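Local coordinates for citrate synthase (Thermotoga maritima, PDB 2P2W), which probably catalyses the condensation of oxaloacetate with acetyl-CoA and water to give citrate and free CoA in the tricarboxylic acid cycle, at residues 226-231 and 277-282. Residues are numbered along the deposited sequence; the frame is centred on the assembly and turned at random.
Sequences GSEDRV and FRIASK
In the largely helical fold of citrate synthase, the turn 226-231 between helices 214-225 and 231-241 shows how a helix-to-helix connection can pack on a neighbouring helix with no hydrogen bond to residues 277-282. Gly226, with phi 88°, ends the helical run of 214-225; a side chain at these backbone angles would jam against the preceding carbonyl O. The chain then turns, Arg230 N bonding to Ser227 O, and lays its inner side on 277-282, part of helix 275-289. Here aliphatic side chains pack closely against backbone atoms and one another. Ile279, its CG1 anti to the carbonyl carbon, extends CD1 to 3.5 Å from Gly226 O, while its CG1 lies against Ser227 CA. Buried Val231 faces the helix and sets CG2 3.8 Å from Lys282 CG; beyond the two segments it also touches Leu283 and Tyr286, and Ile279 touches Leu222. Glu228 marks the change to the outer, more exposed and charged side. Its chain, bent at chi2 (91°), crosses that of Lys282 at about a right angle, with Glu228 CB 3.6 Å from Lys282 CG. The ammonium continues past this crossing to a salt bridge with Glu285, while Glu228 OE1 salt-bridges to Lys275, a polar link at the helix start. Arg278 likewise sends its charge away from the loop, NE bonding to Pro272 O and NH2 pairing with Asp273. Its NH1 remains 4.4 Å from Glu228 OE2, beyond salt-bridge range, with carboxylate and guanidinium planes 64° apart. An alanine at Glu228 would keep CB but remove CG and the carboxylate, and with them the Lys275 bridge and the cover over Arg278 CB, which would probably loosen the turn's hold. What the carboxylate does touch on Arg278 is aliphatic: Glu228 OE2 rests 3.5 Å from Arg278 CB.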
loop_
_atom_site.group_PDB
_atom_site.type_symbol
_atom_site.label_atom_id
_atom_site.label_comp_id
_atom_site.label_asym_id
_atom_site.label_seq_id
_atom_site.Cartn_x
_atom_site.Cartn_y
_atom_site.Cartn_z
ATOM N N GLY A 226 9.440 33.562 -3.328
ATOM C CA GLY A 226 10.196 34.455 -4.191
ATOM C C GLY A 226 11.575 34.890 -3.752
ATOM O O GLY A 226 12.520 34.819 -4.538
ATOM N N SER A 227 11.702 35.365 -2.517
ATOM C CA SER A 227 13.002 35.805 -2.029
ATOM C C SER A 227 13.028 35.897 -0.518
ATOM O O SER A 227 11.991 35.811 0.141
ATOM C CB SER A 227 13.357 37.173 -2.602
ATOM O OG SER A 227 12.617 38.188 -1.951
ATOM N N GLU A 228 14.229 36.093 0.011
ATOM C CA GLU A 228 14.442 36.210 1.442
ATOM C C GLU A 228 13.662 37.378 2.036
ATOM O O GLU A 228 13.285 37.345 3.202
ATOM C CB GLU A 228 15.934 36.403 1.741
ATOM C CG GLU A 228 16.850 35.323 1.185
ATOM C CD GLU A 228 17.371 35.635 -0.215
ATOM O OE1 GLU A 228 16.556 35.851 -1.134
ATOM O OE2 GLU A 228 18.609 35.655 -0.394
ATOM N N ASP A 229 13.423 38.412 1.233
ATOM C CA ASP A 229 12.707 39.592 1.711
ATOM C C ASP A 229 11.224 39.346 1.952
ATOM O O ASP A 229 10.588 40.078 2.708
ATOM C CB ASP A 229 12.841 40.748 0.714
ATOM C CG ASP A 229 14.284 41.138 0.453
ATOM O OD1 ASP A 229 15.068 41.201 1.422
ATOM O OD2 ASP A 229 14.626 41.397 -0.721
ATOM N N ARG A 230 10.680 38.316 1.312
ATOM C CA ARG A 230 9.263 38.011 1.428
ATOM C C ARG A 230 8.922 36.851 2.368
ATOM O O ARG A 230 7.755 36.479 2.495
ATOM C CB ARG A 230 8.706 37.731 0.029
ATOM C CG ARG A 230 8.881 38.902 -0.937
ATOM C CD ARG A 230 8.735 38.471 -2.393
ATOM N NE ARG A 230 7.405 37.954 -2.694
ATOM C CZ ARG A 230 6.353 38.708 -3.000
ATOM N NH1 ARG A 230 6.470 40.030 -3.053
ATOM N NH2 ARG A 230 5.182 38.138 -3.249
ATOM N N VAL A 231 9.930 36.291 3.031
ATOM C CA VAL A 231 9.707 35.169 3.942
ATOM C C VAL A 231 8.739 35.481 5.086
ATOM O O VAL A 231 7.764 34.761 5.294
ATOM C CB VAL A 231 11.048 34.653 4.522
ATOM C CG1 VAL A 231 10.801 33.745 5.721
ATOM C CG2 VAL A 231 11.801 33.882 3.450
ATOM N N PHE A 277 18.239 27.585 -2.266
ATOM C CA PHE A 277 18.864 27.394 -0.970
ATOM C C PHE A 277 18.774 28.660 -0.120
ATOM O O PHE A 277 18.457 28.588 1.066
ATOM C CB PHE A 277 20.331 26.982 -1.130
ATOM C CG PHE A 277 21.055 26.816 0.176
ATOM C CD1 PHE A 277 20.609 25.895 1.122
ATOM C CD2 PHE A 277 22.176 27.587 0.469
ATOM C CE1 PHE A 277 21.271 25.745 2.345
ATOM C CE2 PHE A 277 22.843 27.445 1.685
ATOM C CZ PHE A 277 22.390 26.522 2.625
ATOM N N ARG A 278 19.045 29.815 -0.723
ATOM C CA ARG A 278 18.995 31.081 0.012
ATOM C C ARG A 278 17.614 31.282 0.636
ATOM O O ARG A 278 17.495 31.680 1.795
ATOM C CB ARG A 278 19.301 32.270 -0.912
ATOM C CG ARG A 278 20.694 32.296 -1.554
ATOM C CD ARG A 278 21.809 32.600 -0.560
ATOM N NE ARG A 278 23.106 32.809 -1.218
ATOM C CZ ARG A 278 23.523 33.961 -1.744
ATOM N NH1 ARG A 278 22.755 35.041 -1.700
ATOM N NH2 ARG A 278 24.716 34.033 -2.325
ATOM N N ILE A 279 16.570 31.015 -0.140
ATOM C CA ILE A 279 15.207 31.181 0.356
ATOM C C ILE A 279 14.903 30.187 1.484
ATOM O O ILE A 279 14.359 30.560 2.523
ATOM C CB ILE A 279 14.177 31.004 -0.791
ATOM C CG1 ILE A 279 14.432 32.059 -1.875
ATOM C CG2 ILE A 279 12.750 31.145 -0.254
ATOM C CD1 ILE A 279 13.629 31.859 -3.152
ATOM N N ALA A 280 15.265 28.926 1.276
ATOM C CA ALA A 280 15.023 27.884 2.276
ATOM C C ALA A 280 15.764 28.188 3.582
ATOM O O ALA A 280 15.246 27.961 4.683
ATOM C CB ALA A 280 15.469 26.533 1.727
ATOM N N SER A 281 16.982 28.699 3.453
ATOM C CA SER A 281 17.784 29.030 4.622
ATOM C C SER A 281 17.145 30.184 5.386
ATOM O O SER A 281 17.120 30.186 6.619
ATOM C CB SER A 281 19.205 29.402 4.192
ATOM O OG SER A 281 20.065 29.457 5.315
ATOM N N LYS A 282 16.628 31.166 4.650
ATOM C CA LYS A 282 15.991 32.321 5.274
ATOM C C LYS A 282 14.687 31.903 5.947
ATOM O O LYS A 282 14.323 32.427 7.002
ATOM C CB LYS A 282 15.706 33.397 4.227
ATOM C CG LYS A 282 15.214 34.715 4.811
ATOM C CD LYS A 282 16.262 35.334 5.724
ATOM C CE LYS A 282 15.904 36.764 6.083
ATOM N NZ LYS A 282 16.976 37.391 6.896
#